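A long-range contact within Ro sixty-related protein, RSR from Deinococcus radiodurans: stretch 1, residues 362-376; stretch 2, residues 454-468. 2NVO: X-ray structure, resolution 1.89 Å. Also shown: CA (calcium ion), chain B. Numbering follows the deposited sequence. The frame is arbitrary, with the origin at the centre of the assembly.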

# COMPACT_ATOMS: atom_id res chain seq x y z
N ASN A 362 0.72 -15.57 -12.81
CA ASN A 362 0.53 -16.71 -13.69
C ASN A 362 1.05 -16.45 -15.09
O ASN A 362 0.40 -16.75 -16.08
N THR A 363 2.24 -15.86 -15.17
CA THR A 363 2.91 -15.61 -16.44
C THR A 363 4.33 -16.13 -16.30
O THR A 363 4.81 -16.38 -15.18
N ARG A 364 4.99 -16.32 -17.43
CA ARG A 364 6.35 -16.83 -17.43
C ARG A 364 7.29 -15.65 -17.33
O ARG A 364 7.28 -14.76 -18.16
N HIS A 365 8.09 -15.64 -16.27
CA HIS A 365 8.91 -14.47 -15.92
C HIS A 365 10.36 -14.73 -16.22
O HIS A 365 10.84 -15.85 -16.04
N LEU A 366 11.08 -13.70 -16.65
CA LEU A 366 12.53 -13.72 -16.67
C LEU A 366 12.96 -12.52 -15.82
O LEU A 366 12.62 -11.39 -16.14
N LEU A 367 13.67 -12.80 -14.73
CA LEU A 367 14.07 -11.75 -13.78
C LEU A 367 15.55 -11.50 -14.02
O LEU A 367 16.34 -12.43 -13.99
N ALA A 368 15.89 -10.26 -14.33
CA ALA A 368 17.28 -9.90 -14.59
C ALA A 368 17.72 -8.98 -13.44
O ALA A 368 17.21 -7.88 -13.29
N LEU A 369 18.64 -9.48 -12.62
CA LEU A 369 19.11 -8.81 -11.43
C LEU A 369 20.44 -8.11 -11.68
O LEU A 369 21.38 -8.69 -12.20
N ASP A 370 20.48 -6.84 -11.30
CA ASP A 370 21.72 -6.11 -11.10
C ASP A 370 22.47 -6.85 -9.99
O ASP A 370 21.93 -7.09 -8.90
N VAL A 371 23.71 -7.26 -10.25
CA VAL A 371 24.49 -8.02 -9.28
C VAL A 371 25.75 -7.29 -8.83
O VAL A 371 26.64 -7.88 -8.23
N SER A 372 25.83 -6.00 -9.12
CA SER A 372 27.02 -5.22 -8.77
C SER A 372 27.01 -4.85 -7.29
O SER A 372 25.98 -4.96 -6.62
N GLY A 373 28.17 -4.39 -6.80
CA GLY A 373 28.36 -4.15 -5.38
C GLY A 373 27.45 -3.13 -4.72
O GLY A 373 27.11 -3.26 -3.53
N SER A 374 27.04 -2.11 -5.46
CA SER A 374 26.19 -1.08 -4.86
C SER A 374 24.82 -1.66 -4.45
O SER A 374 24.14 -1.08 -3.62
N MET A 375 24.46 -2.82 -5.01
CA MET A 375 23.19 -3.47 -4.63
C MET A 375 23.20 -3.83 -3.14
O MET A 375 22.15 -4.06 -2.56
N THR A 376 24.39 -3.90 -2.54
CA THR A 376 24.50 -4.18 -1.10
C THR A 376 24.37 -2.91 -0.23
O THR A 376 24.46 -2.98 1.01
N ARG A 454 15.59 -17.87 -28.19
CA ARG A 454 14.22 -18.29 -28.46
C ARG A 454 13.49 -18.81 -27.21
O ARG A 454 12.77 -19.81 -27.26
N LEU A 455 13.70 -18.11 -26.10
CA LEU A 455 13.01 -18.40 -24.85
C LEU A 455 11.65 -17.70 -24.82
O LEU A 455 11.56 -16.50 -25.09
N ASP A 456 10.60 -18.45 -24.51
CA ASP A 456 9.28 -17.86 -24.38
C ASP A 456 9.16 -17.17 -23.01
O ASP A 456 9.23 -17.81 -21.98
N VAL A 457 8.97 -15.85 -23.04
CA VAL A 457 8.84 -15.04 -21.83
C VAL A 457 7.64 -14.12 -21.96
O VAL A 457 7.49 -13.45 -22.97
N ASP A 458 6.77 -14.10 -20.95
CA ASP A 458 5.66 -13.16 -20.92
C ASP A 458 6.06 -11.83 -20.25
O ASP A 458 5.69 -10.75 -20.71
N THR A 459 6.78 -11.94 -19.14
CA THR A 459 7.06 -10.76 -18.29
C THR A 459 8.55 -10.66 -17.98
O THR A 459 9.11 -11.57 -17.38
N PHE A 460 9.19 -9.59 -18.41
CA PHE A 460 10.60 -9.36 -18.07
C PHE A 460 10.61 -8.42 -16.86
O PHE A 460 9.85 -7.45 -16.85
N VAL A 461 11.41 -8.70 -15.84
CA VAL A 461 11.52 -7.79 -14.70
C VAL A 461 12.99 -7.53 -14.40
O VAL A 461 13.76 -8.46 -14.21
N VAL A 462 13.37 -6.26 -14.39
CA VAL A 462 14.73 -5.90 -14.08
C VAL A 462 14.77 -5.31 -12.68
O VAL A 462 13.98 -4.43 -12.36
N TYR A 463 15.70 -5.78 -11.86
CA TYR A 463 15.87 -5.22 -10.53
C TYR A 463 17.22 -4.51 -10.44
O TYR A 463 18.26 -5.12 -10.70
N THR A 464 17.19 -3.24 -10.05
CA THR A 464 18.42 -2.46 -9.87
C THR A 464 18.26 -1.57 -8.62
O THR A 464 17.23 -1.60 -7.96
N ASP A 465 19.31 -0.83 -8.25
CA ASP A 465 19.16 0.08 -7.12
C ASP A 465 18.71 1.42 -7.68
O ASP A 465 17.52 1.76 -7.67
N ASN A 466 19.66 2.14 -8.25
CA ASN A 466 19.33 3.34 -8.97
C ASN A 466 20.25 3.53 -10.18
O ASN A 466 20.58 4.65 -10.51
N GLU A 467 20.66 2.44 -10.84
CA GLU A 467 21.67 2.56 -11.89
C GLU A 467 21.37 1.83 -13.19
O GLU A 467 22.15 0.97 -13.61
N THR A 468 20.25 2.17 -13.82
CA THR A 468 20.03 1.77 -15.20
C THR A 468 21.12 2.42 -16.06
O THR A 468 21.54 3.55 -15.82

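Two parallel strands, one ending at L369 and the other running from T459 to T464, lie side by side, and their backbone ladder fixes which side chains meet. On one face, L366 (t, p) spreads into a hollow lined by L455, V457 and F460: CD2 of L366 lies 3.6 Å from CE1 of F460, and its CB 3.9 Å from CG1 of V457. A368 follows with a small bump, its CB 4.2 Å from CG2 of V462. The other face begins with H365, whose ring lies flat against T459, with CB of T459 3.8 Å from the ring centroid. Next, L367, with chi1 off-rotamer at -97°, sets CD1 4.0 Å from CB of V461 and CG 4.1 Å from CE2 at the ring edge of Y463. That ring (m) also receives L369, CD1 to CD2 of Y463 at 3.9 Å.

Polar groups close both ends. At the start, OG1 of T363 and OG1 of T459 share a 2.8 Å hydrogen bond, while R364 NE reaches D456 O at 3.2 Å. Beyond the strands, M375 (m, m, m) curls inward, SD 3.3 Å from D465 N. T464 OG1 donates to D370 OD2 (2.8 Å) and S374 OG to D465 OD2 (2.6 Å). Water 1 donates to both D370 OD2 and D465 OD1, bridging like charges, and binds the calcium, which S372 OG, S374 OG, E467 OE2 and water 2 also ligate.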

# COMPACT_ATOMS: atom_id res chain seq x y z
CB ASN A 362 -0.95 -17.12 -13.73
CG ASN A 362 -1.14 -18.49 -14.33
OD1 ASN A 362 -0.28 -19.36 -14.20
ND2 ASN A 362 -2.27 -18.68 -15.01
CB THR A 363 2.94 -14.12 -16.81
OG1 THR A 363 3.79 -13.42 -15.89
CG2 THR A 363 1.54 -13.50 -16.78
CB ARG A 364 6.61 -17.65 -18.69
CG ARG A 364 5.61 -18.81 -18.84
CD ARG A 364 5.74 -19.47 -20.18
NE ARG A 364 7.14 -19.76 -20.46
CZ ARG A 364 7.81 -20.80 -19.99
NH1 ARG A 364 7.22 -21.71 -19.21
NH2 ARG A 364 9.09 -20.95 -20.32
CB HIS A 365 8.77 -14.16 -14.41
CG HIS A 365 7.50 -13.47 -14.05
ND1 HIS A 365 7.47 -12.26 -13.38
CD2 HIS A 365 6.20 -13.80 -14.27
CE1 HIS A 365 6.22 -11.88 -13.21
NE2 HIS A 365 5.43 -12.80 -13.73
CB LEU A 366 13.07 -13.55 -18.09
CG LEU A 366 14.57 -13.65 -18.30
CD1 LEU A 366 15.08 -14.98 -17.87
CD2 LEU A 366 14.99 -13.39 -19.77
CB LEU A 367 13.83 -12.20 -12.33
CG LEU A 367 12.56 -11.79 -11.58
CD1 LEU A 367 11.31 -12.18 -12.35
CD2 LEU A 367 12.54 -12.38 -10.16
CB ALA A 368 17.37 -9.20 -15.91
CB LEU A 369 19.32 -9.83 -10.31
CG LEU A 369 18.15 -10.25 -9.44
CD1 LEU A 369 16.85 -10.31 -10.24
CD2 LEU A 369 18.43 -11.54 -8.69
CB ASP A 370 21.37 -4.66 -10.70
CG ASP A 370 22.59 -3.72 -10.72
OD1 ASP A 370 23.67 -4.15 -10.29
OD2 ASP A 370 22.44 -2.56 -11.14
CB VAL A 371 24.91 -9.43 -9.85
CG1 VAL A 371 23.67 -10.29 -10.11
CG2 VAL A 371 25.73 -9.28 -11.12
CB SER A 372 27.08 -3.96 -9.62
OG SER A 372 25.95 -3.14 -9.39
CB SER A 374 26.02 0.11 -5.80
OG SER A 374 25.28 -0.26 -6.95
CB MET A 375 22.93 -4.72 -5.50
CG MET A 375 22.61 -4.38 -6.97
SD MET A 375 21.09 -3.45 -7.23
CE MET A 375 19.83 -4.74 -7.02
CB THR A 376 25.80 -4.94 -0.74
OG1 THR A 376 26.94 -4.07 -0.90
CG2 THR A 376 25.96 -6.17 -1.62
CB ARG A 454 14.17 -19.29 -29.62
CG ARG A 454 14.88 -18.78 -30.87
CD ARG A 454 14.86 -19.81 -32.01
NE ARG A 454 15.05 -21.17 -31.53
CZ ARG A 454 14.05 -22.02 -31.28
NH1 ARG A 454 12.79 -21.64 -31.48
NH2 ARG A 454 14.31 -23.24 -30.83
CB LEU A 455 13.85 -17.93 -23.65
CG LEU A 455 13.31 -18.26 -22.26
CD1 LEU A 455 13.35 -19.78 -22.02
CD2 LEU A 455 14.09 -17.50 -21.17
CB ASP A 456 8.19 -18.92 -24.53
CG ASP A 456 7.92 -19.28 -25.99
OD1 ASP A 456 8.16 -20.45 -26.37
OD2 ASP A 456 7.45 -18.40 -26.76
CB VAL A 457 10.11 -14.18 -21.62
CG1 VAL A 457 9.94 -13.19 -20.43
CG2 VAL A 457 11.33 -15.09 -21.42
CB ASP A 458 4.49 -13.75 -20.14
CG ASP A 458 3.95 -15.02 -20.76
OD1 ASP A 458 3.74 -15.00 -21.99
OD2 ASP A 458 3.76 -16.00 -20.02
CB THR A 459 6.32 -10.90 -16.96
OG1 THR A 459 4.96 -11.30 -17.21
CG2 THR A 459 6.35 -9.57 -16.19
CB PHE A 460 11.32 -8.67 -19.24
CG PHE A 460 11.55 -9.58 -20.43
CD1 PHE A 460 12.71 -10.32 -20.55
CD2 PHE A 460 10.59 -9.68 -21.43
CE1 PHE A 460 12.92 -11.14 -21.65
CE2 PHE A 460 10.80 -10.50 -22.55
CZ PHE A 460 11.94 -11.23 -22.65
CB VAL A 461 10.86 -8.35 -13.40
CG1 VAL A 461 10.91 -7.27 -12.31
CG2 VAL A 461 9.41 -8.74 -13.66
CB VAL A 462 15.27 -4.85 -15.08
CG1 VAL A 462 16.66 -4.28 -14.59
CG2 VAL A 462 15.39 -5.49 -16.47
CB TYR A 463 15.76 -6.32 -9.47
CG TYR A 463 14.34 -6.73 -9.17
CD1 TYR A 463 13.53 -5.94 -8.36
CD2 TYR A 463 13.80 -7.91 -9.69
CE1 TYR A 463 12.22 -6.30 -8.07
CE2 TYR A 463 12.48 -8.29 -9.42
CZ TYR A 463 11.70 -7.48 -8.60
OH TYR A 463 10.40 -7.83 -8.31
CB THR A 464 18.78 -1.65 -11.14
OG1 THR A 464 20.09 -1.08 -11.00
CG2 THR A 464 17.79 -0.55 -11.39
CB ASP A 465 20.43 0.18 -6.25
CG ASP A 465 21.73 0.17 -7.05
OD1 ASP A 465 21.72 0.33 -8.28
OD2 ASP A 465 22.79 0.00 -6.42
CB ASN A 466 19.35 4.54 -8.00
CG ASN A 466 20.74 4.82 -7.43
OD1 ASN A 466 21.67 4.03 -7.58
ND2 ASN A 466 20.87 5.97 -6.76
CB GLU A 467 23.05 2.13 -11.37
CG GLU A 467 23.52 2.93 -10.20
CD GLU A 467 25.01 2.80 -9.95
OE1 GLU A 467 25.65 3.84 -9.80
OE2 GLU A 467 25.56 1.69 -9.91
CB THR A 468 18.65 2.19 -15.72
OG1 THR A 468 18.51 3.62 -15.62
CG2 THR A 468 17.52 1.50 -14.93
CA CA B . 25.98 -0.58 -9.36
O HOH W 1 23.56 -0.79 -9.60
O HOH W 2 26.48 -1.05 -11.73